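Local coordinates for nitronate monooxygenase family protein (Pseudomonas aeruginosa, PDB 4QIT) that uses molecular oxygen and flavin mononucleotide to oxidise alkyl nitronates, with the toxin propionate 3-nitronate as its best and presumed natural substrate, at residues G82-A87 against Y305-D310; P98-F103 against K313-A318; M127-R132 against R149-V154; V158-T163 against A174-V179. The protein carries 1 engineered substitution. All blocks are in the same frame, centred on the assembly; numbering follows the deposited sequence.

Contact 1: residues G82-A87 against Y305-D310; sequences GQADPA and YPFVYD
F307 turns one corner of its ring, the CE2 and CZ atoms, into the backbone of G82, Q83 and A84. The peptide that leaves G82 meets the ring edge-on: G82 C lies near the ring plane, 3.6 Å from F307 CE2. A84 N is equally near CE2 but comes in obliquely, and the methyl of A84 meets the far end of the ring, with A84 CB 3.8 Å from F307 CZ. The CB of F307 is directed at residues 82-84, and CG stands anti to the carbonyl carbon (chi1 -58°). At G82 the two backbones themselves meet. Its CA sits 3.3 Å from Y305 O, and P306 CD is next to it at 4.3 Å; this close approach suits a residue without a CB.

Both stretches are lead-ins to helices that pack on each other beyond the core of the TIM barrel. P306 follows a cis peptide bond and takes the N-cap position of helix 307-320, while D85 holds the N-cap position of helix 86-101, its OD1 accepting from R88 N. The cis bond brings the proline ring back over the tyrosine, P306 CB standing 3.8 Å above the centre of the Y305 ring. The side chain of Y305 leaves the backbone away from G82; its ring meets H79 edge-to-face and lies about 5 Å from the bound nitroethane at the nearest atoms. Q83 N is held from the same neighbourhood by D304 OD2, next to Y305 in sequence.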
loop_
_atom_site.group_PDB
_atom_site.type_symbol
_atom_site.label_atom_id
_atom_site.label_comp_id
_atom_site.label_asym_id
_atom_site.label_seq_id
_atom_site.Cartn_x
_atom_site.Cartn_y
_atom_site.Cartn_z
ATOM N N GLY A 82 -10.397 -17.625 -18.873
ATOM C CA GLY A 82 -10.422 -18.633 -17.834
ATOM C C GLY A 82 -10.310 -20.026 -18.427
ATOM O O GLY A 82 -10.862 -20.311 -19.494
ATOM N N GLN A 83 -9.598 -20.893 -17.723
ATOM C CA GLN A 83 -9.445 -22.277 -18.157
ATOM C C GLN A 83 -10.302 -23.184 -17.296
ATOM O O GLN A 83 -10.049 -23.346 -16.100
ATOM C CB GLN A 83 -7.980 -22.693 -18.111
ATOM C CG GLN A 83 -7.168 -22.088 -19.255
ATOM C CD GLN A 83 -5.679 -22.376 -19.167
ATOM O OE1 GLN A 83 -5.261 -23.435 -18.688
ATOM N NE2 GLN A 83 -4.867 -21.428 -19.633
ATOM N N ALA A 84 -11.329 -23.759 -17.910
ATOM C CA ALA A 84 -12.237 -24.648 -17.207
ATOM C C ALA A 84 -11.466 -25.860 -16.695
ATOM O O ALA A 84 -10.558 -26.363 -17.373
ATOM C CB ALA A 84 -13.367 -25.087 -18.120
ATOM N N ASP A 85 -11.833 -26.311 -15.502
ATOM C CA ASP A 85 -11.218 -27.470 -14.856
ATOM C C ASP A 85 -12.299 -28.141 -14.022
ATOM O O ASP A 85 -12.393 -27.906 -12.816
ATOM C CB ASP A 85 -10.053 -27.031 -13.954
ATOM C CG ASP A 85 -9.247 -28.205 -13.410
ATOM O OD1 ASP A 85 -9.789 -29.331 -13.291
ATOM O OD2 ASP A 85 -8.059 -27.999 -13.073
ATOM N N PRO A 86 -13.134 -28.971 -14.664
ATOM C CA PRO A 86 -14.308 -29.550 -13.999
ATOM C C PRO A 86 -13.975 -30.292 -12.704
ATOM O O PRO A 86 -14.721 -30.171 -11.737
ATOM C CB PRO A 86 -14.861 -30.508 -15.052
ATOM C CG PRO A 86 -14.463 -29.879 -16.355
ATOM C CD PRO A 86 -13.100 -29.285 -16.104
ATOM N N ALA A 87 -12.868 -31.030 -12.674
ATOM C CA ALA A 87 -12.492 -31.747 -11.460
ATOM C C ALA A 87 -12.186 -30.783 -10.317
ATOM O O ALA A 87 -12.652 -30.977 -9.193
ATOM C CB ALA A 87 -11.302 -32.661 -11.718
ATOM N N TYR A 305 -10.084 -17.978 -12.271
ATOM C CA TYR A 305 -10.990 -16.864 -12.494
ATOM C C TYR A 305 -11.568 -16.994 -13.912
ATOM O O TYR A 305 -10.842 -17.319 -14.841
ATOM C CB TYR A 305 -10.190 -15.569 -12.363
ATOM C CG TYR A 305 -10.974 -14.307 -12.624
ATOM C CD1 TYR A 305 -11.699 -13.684 -11.611
ATOM C CD2 TYR A 305 -10.972 -13.726 -13.886
ATOM C CE1 TYR A 305 -12.417 -12.511 -11.857
ATOM C CE2 TYR A 305 -11.687 -12.569 -14.148
ATOM C CZ TYR A 305 -12.402 -11.965 -13.132
ATOM O OH TYR A 305 -13.099 -10.805 -13.410
ATOM N N PRO A 306 -12.871 -16.727 -14.098
ATOM C CA PRO A 306 -13.851 -16.247 -13.127
ATOM C C PRO A 306 -14.814 -17.345 -12.640
ATOM O O PRO A 306 -15.878 -17.033 -12.077
ATOM C CB PRO A 306 -14.623 -15.217 -13.955
ATOM C CG PRO A 306 -14.724 -15.895 -15.310
ATOM C CD PRO A 306 -13.427 -16.695 -15.467
ATOM N N PHE A 307 -14.461 -18.614 -12.859
ATOM C CA PHE A 307 -15.302 -19.720 -12.419
ATOM C C PHE A 307 -15.570 -19.671 -10.921
ATOM O O PHE A 307 -16.674 -19.989 -10.476
ATOM C CB PHE A 307 -14.680 -21.073 -12.816
ATOM C CG PHE A 307 -14.456 -21.223 -14.294
ATOM C CD1 PHE A 307 -15.481 -21.674 -15.122
ATOM C CD2 PHE A 307 -13.223 -20.913 -14.858
ATOM C CE1 PHE A 307 -15.275 -21.805 -16.490
ATOM C CE2 PHE A 307 -13.012 -21.043 -16.222
ATOM C CZ PHE A 307 -14.042 -21.486 -17.038
ATOM N N VAL A 308 -14.560 -19.298 -10.137
ATOM C CA VAL A 308 -14.744 -19.139 -8.696
ATOM C C VAL A 308 -15.872 -18.160 -8.384
ATOM O O VAL A 308 -16.712 -18.429 -7.523
ATOM C CB VAL A 308 -13.445 -18.685 -8.003
ATOM C CG1 VAL A 308 -13.672 -18.461 -6.506
ATOM C CG2 VAL A 308 -12.349 -19.710 -8.227
ATOM N N TYR A 309 -15.905 -17.030 -9.093
ATOM C CA TYR A 309 -16.968 -16.056 -8.851
ATOM C C TYR A 309 -18.359 -16.602 -9.182
ATOM O O TYR A 309 -19.332 -16.241 -8.532
ATOM C CB TYR A 309 -16.700 -14.727 -9.573
ATOM C CG TYR A 309 -17.398 -13.549 -8.909
ATOM C CD1 TYR A 309 -17.482 -13.468 -7.526
ATOM C CD2 TYR A 309 -17.962 -12.527 -9.658
ATOM C CE1 TYR A 309 -18.105 -12.403 -6.898
ATOM C CE2 TYR A 309 -18.596 -11.448 -9.033
ATOM C CZ TYR A 309 -18.655 -11.399 -7.653
ATOM O OH TYR A 309 -19.274 -10.345 -7.009
ATOM N N ASP A 310 -18.453 -17.481 -10.174
ATOM C CA ASP A 310 -19.729 -18.116 -10.490
ATOM C C ASP A 310 -20.223 -18.930 -9.290
ATOM O O ASP A 310 -21.407 -18.886 -8.949
ATOM C CB ASP A 310 -19.573 -18.997 -11.733
ATOM C CG ASP A 310 -20.907 -19.455 -12.300
ATOM O OD1 ASP A 310 -21.887 -18.681 -12.249
ATOM O OD2 ASP A 310 -20.981 -20.601 -12.803
#

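Contact 2: residues P98-F103 against K313-A318; sequences PLFAEF and KALQTA
L315 sets a methyl over the face of the F100 ring: its CD1 is 3.9 Å from the ring centroid and only 8° off the normal, a CH-pi contact over the middle of the face. L315 CB also lies over the ring face, 3.6 Å from F100 CZ. At the ring's edge, in its plane, A314 CB touches F100 CE1 at 3.9 Å, so F100 is met by two successive residues of helix 307-320. The other leucine branch reaches past the ring, L315 CD2 coming 3.8 Å from L99 CB. In L315, CG is anti to the backbone N (chi1 -179°), and chi2 of 55° then sets CD1 over the ring.

One turn on, F103 CB rests against A318 O at 3.6 Å, and the edge of the F103 ring looks at L315 CD1. A water joins the two backbones there, donating to both F103 O and A318 O, each 2.8 Å away. Outside this shell, P108 lies against F100, N324 against F103 and F327 against L315, while E102 OE1 makes a salt bridge to R289. The whole contact pairs the C-terminal end of helix 86-101 with the second half of helix 307-320, away from the barrel strands and the flavin.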
loop_
_atom_site.group_PDB
_atom_site.type_symbol
_atom_site.label_atom_id
_atom_site.label_comp_id
_atom_site.label_asym_id
_atom_site.label_seq_id
_atom_site.Cartn_x
_atom_site.Cartn_y
_atom_site.Cartn_z
ATOM N N PRO A 98 -21.306 -27.192 2.792
ATOM C CA PRO A 98 -21.950 -26.841 4.066
ATOM C C PRO A 98 -22.467 -25.401 4.124
ATOM O O PRO A 98 -23.464 -25.146 4.802
ATOM C CB PRO A 98 -20.826 -27.031 5.091
ATOM C CG PRO A 98 -19.900 -28.006 4.458
ATOM C CD PRO A 98 -19.924 -27.663 2.999
ATOM N N LEU A 99 -21.804 -24.477 3.432
ATOM C CA LEU A 99 -22.270 -23.092 3.379
ATOM C C LEU A 99 -23.617 -22.978 2.658
ATOM O O LEU A 99 -24.529 -22.267 3.111
ATOM C CB LEU A 99 -21.219 -22.201 2.712
ATOM C CG LEU A 99 -19.865 -22.193 3.420
ATOM C CD1 LEU A 99 -18.827 -21.427 2.603
ATOM C CD2 LEU A 99 -20.001 -21.618 4.827
ATOM N N PHE A 100 -23.750 -23.678 1.538
ATOM C CA PHE A 100 -25.020 -23.693 0.822
ATOM C C PHE A 100 -26.101 -24.315 1.697
ATOM O O PHE A 100 -27.242 -23.836 1.726
ATOM C CB PHE A 100 -24.894 -24.475 -0.488
ATOM C CG PHE A 100 -24.227 -23.709 -1.604
ATOM C CD1 PHE A 100 -24.978 -22.912 -2.455
ATOM C CD2 PHE A 100 -22.854 -23.797 -1.810
ATOM C CE1 PHE A 100 -24.376 -22.220 -3.489
ATOM C CE2 PHE A 100 -22.242 -23.093 -2.842
ATOM C CZ PHE A 100 -23.003 -22.307 -3.679
ATOM N N ALA A 101 -25.729 -25.366 2.427
ATOM C CA ALA A 101 -26.681 -26.115 3.250
ATOM C C ALA A 101 -27.248 -25.284 4.401
ATOM O O ALA A 101 -28.384 -25.510 4.831
ATOM C CB ALA A 101 -26.041 -27.407 3.771
ATOM N N GLU A 102 -26.468 -24.322 4.895
ATOM C CA GLU A 102 -26.953 -23.378 5.910
ATOM C C GLU A 102 -28.225 -22.663 5.460
ATOM O O GLU A 102 -29.052 -22.237 6.280
ATOM C CB GLU A 102 -25.891 -22.310 6.199
ATOM C CG GLU A 102 -24.716 -22.758 7.043
ATOM C CD GLU A 102 -23.856 -21.584 7.489
ATOM O OE1 GLU A 102 -22.621 -21.747 7.561
ATOM O OE2 GLU A 102 -24.427 -20.510 7.780
ATOM N N PHE A 103 -28.360 -22.508 4.148
ATOM C CA PHE A 103 -29.465 -21.762 3.570
ATOM C C PHE A 103 -30.424 -22.671 2.821
ATOM O O PHE A 103 -31.236 -22.208 2.017
ATOM C CB PHE A 103 -28.903 -20.663 2.676
ATOM C CG PHE A 103 -27.923 -19.791 3.391
ATOM C CD1 PHE A 103 -28.362 -18.945 4.401
ATOM C CD2 PHE A 103 -26.567 -19.842 3.095
ATOM C CE1 PHE A 103 -27.477 -18.145 5.104
ATOM C CE2 PHE A 103 -25.667 -19.044 3.790
ATOM C CZ PHE A 103 -26.119 -18.194 4.796
ATOM N N LYS A 313 -21.265 -16.407 -6.548
ATOM C CA LYS A 313 -22.554 -15.784 -6.872
ATOM C C LYS A 313 -23.730 -16.697 -6.529
ATOM O O LYS A 313 -24.749 -16.244 -5.997
ATOM C CB LYS A 313 -22.601 -15.345 -8.335
ATOM C CG LYS A 313 -21.849 -14.064 -8.595
ATOM C CD LYS A 313 -21.998 -13.640 -10.053
ATOM C CE LYS A 313 -22.128 -12.139 -10.191
ATOM N NZ LYS A 313 -22.845 -11.786 -11.457
ATOM N N ALA A 314 -23.578 -17.987 -6.797
ATOM C CA ALA A 314 -24.599 -18.949 -6.404
ATOM C C ALA A 314 -24.812 -18.965 -4.888
ATOM O O ALA A 314 -25.947 -19.007 -4.422
ATOM C CB ALA A 314 -24.239 -20.339 -6.905
ATOM N N LEU A 315 -23.725 -18.916 -4.120
ATOM C CA LEU A 315 -23.838 -18.907 -2.665
ATOM C C LEU A 315 -24.462 -17.601 -2.177
ATOM O O LEU A 315 -25.298 -17.605 -1.282
ATOM C CB LEU A 315 -22.466 -19.161 -2.024
ATOM C CG LEU A 315 -22.438 -19.191 -0.497
ATOM C CD1 LEU A 315 -23.437 -20.207 0.071
ATOM C CD2 LEU A 315 -21.027 -19.482 0.003
ATOM N N GLN A 316 -24.061 -16.490 -2.788
ATOM C CA GLN A 316 -24.640 -15.192 -2.478
ATOM C C GLN A 316 -26.146 -15.205 -2.693
ATOM O O GLN A 316 -26.900 -14.634 -1.901
ATOM C CB GLN A 316 -23.986 -14.103 -3.338
ATOM C CG GLN A 316 -22.555 -13.783 -2.903
ATOM C CD GLN A 316 -21.848 -12.856 -3.873
ATOM O OE1 GLN A 316 -22.255 -12.721 -5.030
ATOM N NE2 GLN A 316 -20.788 -12.202 -3.405
ATOM N N THR A 317 -26.575 -15.862 -3.769
ATOM C CA THR A 317 -27.993 -15.926 -4.118
ATOM C C THR A 317 -28.746 -16.722 -3.064
ATOM O O THR A 317 -29.826 -16.320 -2.625
ATOM C CB THR A 317 -28.187 -16.540 -5.516
ATOM O OG1 THR A 317 -27.578 -15.694 -6.501
ATOM C CG2 THR A 317 -29.662 -16.682 -5.854
ATOM N N ALA A 318 -28.165 -17.835 -2.636
ATOM C CA ALA A 318 -28.794 -18.671 -1.625
ATOM C C ALA A 318 -28.864 -17.937 -0.286
ATOM O O ALA A 318 -29.861 -18.022 0.430
ATOM C CB ALA A 318 -28.044 -19.974 -1.487
HETATM O O HOH W 1 -31.467 -20.322 -0.004
#

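Contact 3: residues M127-R132 against R149-V154; sequences MLLEER and RALQAV
R132 reaches across to V154, and its side chain runs over the valine at about a right angle. From CB, the first torsion puts CG anti to the carbonyl carbon (chi1 -54°), where CG lies 4.0 Å from V154 CG2. CD comes 3.7 Å from V154 O. NE passes V154 CB and also gives a bent hydrogen bond to L129 O (3.2 Å from R132 NE, 128° at the hydrogen), a weak link back to its own helix. The guanidinium then lies with one face on the valine: V154 CG1 stands 3.6 Å above its plane, over the centre, and at the tip NH1 is 3.6 Å from V154 CB.

The two helices that end here, 124-131 and 145-153, are neighbours on the outside of the TIM barrel with strand 135-139 between them in the chain. The segments 127-131 and 149-153 run nearly parallel, their axes 9.6 Å apart at closest, with a signed crossing angle of -16°. R132, with positive phi, terminates the first helix.

Deeper in, L129 sends CD2 into the other helix, where it meets A150 O at 3.3 Å, the backbone of L151 and V154 CG2. L151 CD2 answers by packing against L128 CB, and both L128 and L151 continue inward to strand 135-139 through V136 and F138. E130 and E131 form salt bridges with R58, and E131 with R62 as well, tying helix 124-131 to helix 54-65.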
loop_
_atom_site.group_PDB
_atom_site.type_symbol
_atom_site.label_atom_id
_atom_site.label_comp_id
_atom_site.label_asym_id
_atom_site.label_seq_id
_atom_site.Cartn_x
_atom_site.Cartn_y
_atom_site.Cartn_z
ATOM N N MET A 127 -18.684 -4.011 -31.823
ATOM C CA MET A 127 -19.742 -3.222 -31.186
ATOM C C MET A 127 -19.221 -1.865 -30.702
ATOM O O MET A 127 -19.879 -0.832 -30.891
ATOM C CB MET A 127 -20.394 -3.999 -30.040
ATOM C CG MET A 127 -21.536 -3.267 -29.359
ATOM S SD MET A 127 -21.035 -2.118 -28.056
ATOM C CE MET A 127 -20.465 -3.252 -26.787
ATOM N N LEU A 128 -18.042 -1.863 -30.087
ATOM C CA LEU A 128 -17.447 -0.609 -29.624
ATOM C C LEU A 128 -17.090 0.322 -30.783
ATOM O O LEU A 128 -17.207 1.542 -30.664
ATOM C CB LEU A 128 -16.213 -0.883 -28.753
ATOM C CG LEU A 128 -16.458 -1.606 -27.426
ATOM C CD1 LEU A 128 -15.125 -1.969 -26.782
ATOM C CD2 LEU A 128 -17.294 -0.750 -26.480
ATOM N N LEU A 129 -16.654 -0.254 -31.902
ATOM C CA LEU A 129 -16.283 0.542 -33.071
ATOM C C LEU A 129 -17.518 1.208 -33.678
ATOM O O LEU A 129 -17.430 2.287 -34.268
ATOM C CB LEU A 129 -15.557 -0.321 -34.109
ATOM C CG LEU A 129 -14.197 -0.880 -33.682
ATOM C CD1 LEU A 129 -13.638 -1.785 -34.764
ATOM C CD2 LEU A 129 -13.220 0.232 -33.361
ATOM N N GLU A 130 -18.673 0.574 -33.508
ATOM C CA GLU A 130 -19.930 1.141 -33.988
ATOM C C GLU A 130 -20.443 2.243 -33.060
ATOM O O GLU A 130 -20.860 3.310 -33.515
ATOM C CB GLU A 130 -20.997 0.054 -34.108
ATOM C CG GLU A 130 -20.749 -0.980 -35.199
ATOM C CD GLU A 130 -21.752 -2.117 -35.138
ATOM O OE1 GLU A 130 -22.447 -2.355 -36.148
ATOM O OE2 GLU A 130 -21.843 -2.778 -34.078
ATOM N N GLU A 131 -20.421 1.980 -31.755
ATOM C CA GLU A 131 -21.015 2.900 -30.785
ATOM C C GLU A 131 -20.115 4.087 -30.432
ATOM O O GLU A 131 -20.611 5.157 -30.068
ATOM C CB GLU A 131 -21.427 2.150 -29.510
ATOM C CG GLU A 131 -22.506 1.095 -29.718
ATOM C CD GLU A 131 -23.769 1.643 -30.366
ATOM O OE1 GLU A 131 -24.248 2.725 -29.956
ATOM O OE2 GLU A 131 -24.293 0.982 -31.287
ATOM N N ARG A 132 -18.804 3.881 -30.523
ATOM C CA ARG A 132 -17.810 4.931 -30.289
ATOM C C ARG A 132 -18.005 5.753 -29.012
ATOM O O ARG A 132 -18.207 6.968 -29.074
ATOM C CB ARG A 132 -17.730 5.868 -31.500
ATOM C CG ARG A 132 -17.480 5.133 -32.805
ATOM C CD ARG A 132 -17.340 6.077 -33.992
ATOM N NE ARG A 132 -17.493 5.354 -35.255
ATOM C CZ ARG A 132 -16.964 5.732 -36.416
ATOM N NH1 ARG A 132 -16.228 6.835 -36.488
ATOM N NH2 ARG A 132 -17.166 5.001 -37.506
ATOM N N ARG A 149 -5.380 0.249 -31.615
ATOM C CA ARG A 149 -5.341 1.129 -32.784
ATOM C C ARG A 149 -6.691 1.258 -33.485
ATOM O O ARG A 149 -7.081 2.348 -33.907
ATOM C CB ARG A 149 -4.307 0.618 -33.791
ATOM C CG ARG A 149 -2.866 0.825 -33.355
ATOM C CD ARG A 149 -2.536 2.294 -33.160
ATOM N NE ARG A 149 -1.195 2.476 -32.610
ATOM C CZ ARG A 149 -0.744 3.624 -32.115
ATOM N NH1 ARG A 149 -1.529 4.691 -32.107
ATOM N NH2 ARG A 149 0.486 3.705 -31.627
ATOM N N ALA A 150 -7.393 0.139 -33.617
ATOM C CA ALA A 150 -8.701 0.137 -34.262
ATOM C C ALA A 150 -9.690 1.043 -33.525
ATOM O O ALA A 150 -10.460 1.774 -34.153
ATOM C CB ALA A 150 -9.236 -1.274 -34.360
ATOM N N LEU A 151 -9.669 0.988 -32.193
ATOM C CA LEU A 151 -10.515 1.860 -31.383
ATOM C C LEU A 151 -10.128 3.323 -31.571
ATOM O O LEU A 151 -10.986 4.197 -31.717
ATOM C CB LEU A 151 -10.406 1.476 -29.901
ATOM C CG LEU A 151 -10.968 0.106 -29.521
ATOM C CD1 LEU A 151 -10.406 -0.370 -28.184
ATOM C CD2 LEU A 151 -12.483 0.154 -29.460
ATOM N N GLN A 152 -8.829 3.587 -31.575
ATOM C CA GLN A 152 -8.327 4.945 -31.718
ATOM C C GLN A 152 -8.655 5.515 -33.099
ATOM O O GLN A 152 -8.860 6.719 -33.248
ATOM C CB GLN A 152 -6.823 4.981 -31.431
ATOM C CG GLN A 152 -6.499 4.754 -29.941
ATOM C CD GLN A 152 -5.041 4.419 -29.677
ATOM O OE1 GLN A 152 -4.373 3.783 -30.498
ATOM N NE2 GLN A 152 -4.541 4.826 -28.512
ATOM N N ALA A 153 -8.733 4.634 -34.091
ATOM C CA ALA A 153 -9.013 5.039 -35.469
ATOM C C ALA A 153 -10.384 5.701 -35.616
ATOM O O ALA A 153 -10.592 6.515 -36.522
ATOM C CB ALA A 153 -8.892 3.838 -36.405
ATOM N N VAL A 154 -11.321 5.352 -34.737
ATOM C CA VAL A 154 -12.644 5.968 -34.764
ATOM C C VAL A 154 -12.801 7.008 -33.647
ATOM O O VAL A 154 -13.920 7.400 -33.301
ATOM C CB VAL A 154 -13.785 4.923 -34.714
ATOM C CG1 VAL A 154 -13.754 4.039 -35.955
ATOM C CG2 VAL A 154 -13.688 4.076 -33.462
#

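Contact 4: residues V158-T163 against A174-V179; sequences VLVCAT and AGADAV
V158 and D177 make the tightly hydrogen-bonded end of this strand pair. V158 N donates to D177 OD2 at 2.8 Å and nearly straight (168°); the carboxylate oxygen takes it on its anti side, slightly out of plane. In return, D177 N donates to V158 O at 2.8 Å, and the same oxygen takes a long, weak bond from A178 N. The aspartate thus grips both polar backbone atoms of V158, and its OD2 also accepts from Q152 NE2. Further along, V160 N bonds to A178 O at 3.3 Å, while L159 CA makes a C-H contact with that same oxygen.

The side chains divide over two faces. L159 CD2 packs on A178 CB at 3.6 Å on the face directed into the barrel, and the L159 side chain is about 5 Å from that of Q243, a likely FMN-binding residue. On the other face A162 CB touches V179 CG2 at 3.7 Å. Nearer V158 the side chains fit more loosely than the backbones: V160 CG2 is 4.1 Å and V158 CG1 4.4 Å from A176 CB. V171 of helix 165-173 covers V160, A176 and V179. Only G175 and D177 are partly exposed, at the turn where G175 closes that helix in a Schellman motif. Parallel strands joined through a helix, 157-162, 165-173 and 178-182, are the beta-alpha-beta crossover unit from which a TIM barrel is built.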
loop_
_atom_site.group_PDB
_atom_site.type_symbol
_atom_site.label_atom_id
_atom_site.label_comp_id
_atom_site.label_asym_id
_atom_site.label_seq_id
_atom_site.Cartn_x
_atom_site.Cartn_y
_atom_site.Cartn_z
ATOM N N VAL A 158 -8.150 5.344 -25.304
ATOM C CA VAL A 158 -7.997 4.032 -24.667
ATOM C C VAL A 158 -7.160 4.110 -23.393
ATOM O O VAL A 158 -6.017 4.592 -23.409
ATOM C CB VAL A 158 -7.361 3.001 -25.622
ATOM C CG1 VAL A 158 -7.116 1.671 -24.899
ATOM C CG2 VAL A 158 -8.251 2.790 -26.854
ATOM N N LEU A 159 -7.738 3.638 -22.288
ATOM C CA LEU A 159 -7.028 3.592 -21.010
ATOM C C LEU A 159 -6.810 2.136 -20.611
ATOM O O LEU A 159 -7.655 1.282 -20.887
ATOM C CB LEU A 159 -7.839 4.267 -19.902
ATOM C CG LEU A 159 -8.402 5.681 -20.074
ATOM C CD1 LEU A 159 -8.586 6.323 -18.704
ATOM C CD2 LEU A 159 -7.547 6.556 -20.958
ATOM N N VAL A 160 -5.692 1.856 -19.944
ATOM C CA VAL A 160 -5.465 0.530 -19.375
ATOM C C VAL A 160 -4.921 0.665 -17.959
ATOM O O VAL A 160 -4.059 1.503 -17.695
ATOM C CB VAL A 160 -4.474 -0.316 -20.227
ATOM C CG1 VAL A 160 -4.360 -1.735 -19.663
ATOM C CG2 VAL A 160 -4.908 -0.384 -21.682
ATOM N N CYS A 161 -5.435 -0.151 -17.045
ATOM C CA CYS A 161 -4.949 -0.164 -15.675
ATOM C C CYS A 161 -3.631 -0.932 -15.544
ATOM O O CYS A 161 -3.444 -1.990 -16.174
ATOM C CB CYS A 161 -6.006 -0.812 -14.789
ATOM S SG CYS A 161 -5.548 -0.932 -13.070
ATOM N N ALA A 162 -2.714 -0.401 -14.742
ATOM C CA ALA A 162 -1.471 -1.106 -14.416
ATOM C C ALA A 162 -1.177 -0.953 -12.933
ATOM O O ALA A 162 -1.529 0.076 -12.336
ATOM C CB ALA A 162 -0.317 -0.563 -15.235
ATOM N N THR A 163 -0.526 -1.956 -12.340
ATOM C CA THR A 163 -0.187 -1.913 -10.913
ATOM C C THR A 163 1.307 -1.774 -10.647
ATOM O O THR A 163 1.716 -1.618 -9.503
ATOM C CB THR A 163 -0.718 -3.141 -10.125
ATOM O OG1 THR A 163 -0.002 -4.320 -10.525
ATOM C CG2 THR A 163 -2.217 -3.316 -10.326
ATOM N N ALA A 174 1.261 -1.264 -25.902
ATOM C CA ALA A 174 -0.044 -1.527 -26.495
ATOM C C ALA A 174 -0.585 -0.292 -27.211
ATOM O O ALA A 174 -1.557 -0.372 -27.968
ATOM C CB ALA A 174 -1.023 -1.987 -25.417
ATOM N N GLY A 175 0.035 0.855 -26.954
ATOM C CA GLY A 175 -0.343 2.084 -27.629
ATOM C C GLY A 175 -1.453 2.889 -26.971
ATOM O O GLY A 175 -2.025 3.778 -27.603
ATOM N N ALA A 176 -1.751 2.599 -25.703
ATOM C CA ALA A 176 -2.841 3.285 -25.004
ATOM C C ALA A 176 -2.606 4.790 -24.874
ATOM O O ALA A 176 -1.461 5.259 -24.907
ATOM C CB ALA A 176 -3.062 2.661 -23.621
ATOM N N ASP A 177 -3.694 5.538 -24.710
ATOM C CA ASP A 177 -3.622 6.979 -24.503
ATOM C C ASP A 177 -3.263 7.373 -23.068
ATOM O O ASP A 177 -2.742 8.458 -22.838
ATOM C CB ASP A 177 -4.951 7.623 -24.887
ATOM C CG ASP A 177 -5.280 7.446 -26.360
ATOM O OD1 ASP A 177 -4.703 8.188 -27.180
ATOM O OD2 ASP A 177 -6.108 6.575 -26.702
ATOM N N ALA A 178 -3.572 6.502 -22.109
ATOM C CA ALA A 178 -3.264 6.781 -20.711
ATOM C C ALA A 178 -3.211 5.499 -19.892
ATOM O O ALA A 178 -3.820 4.497 -20.258
ATOM C CB ALA A 178 -4.281 7.754 -20.114
ATOM N N VAL A 179 -2.471 5.558 -18.788
ATOM C CA VAL A 179 -2.371 4.436 -17.863
ATOM C C VAL A 179 -3.089 4.815 -16.572
ATOM O O VAL A 179 -2.926 5.927 -16.053
ATOM C CB VAL A 179 -0.892 4.027 -17.603
ATOM C CG1 VAL A 179 -0.094 5.171 -16.957
ATOM C CG2 VAL A 179 -0.825 2.768 -16.736
#

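In the fold
The four contacts form two pairs. Contacts 1 and 2, with centres 18 Å apart, both join helix 86-101 to helix 307-320, one at the helix starts and the other further along, so two chain regions over 200 residues apart are held together along their length. Contacts 3 and 4 fall between these regions in sequence, in series, and belong to the barrel itself. Their centres are 16 Å apart, and they meet where Q152 NE2 of helix 145-153 bonds to G175 O and L151 packs on V158. Contacts 2 and 4 lie on opposite sides of the chain's centre, 38 Å apart, and of the four, contact 1 comes nearest the bound nitroethane.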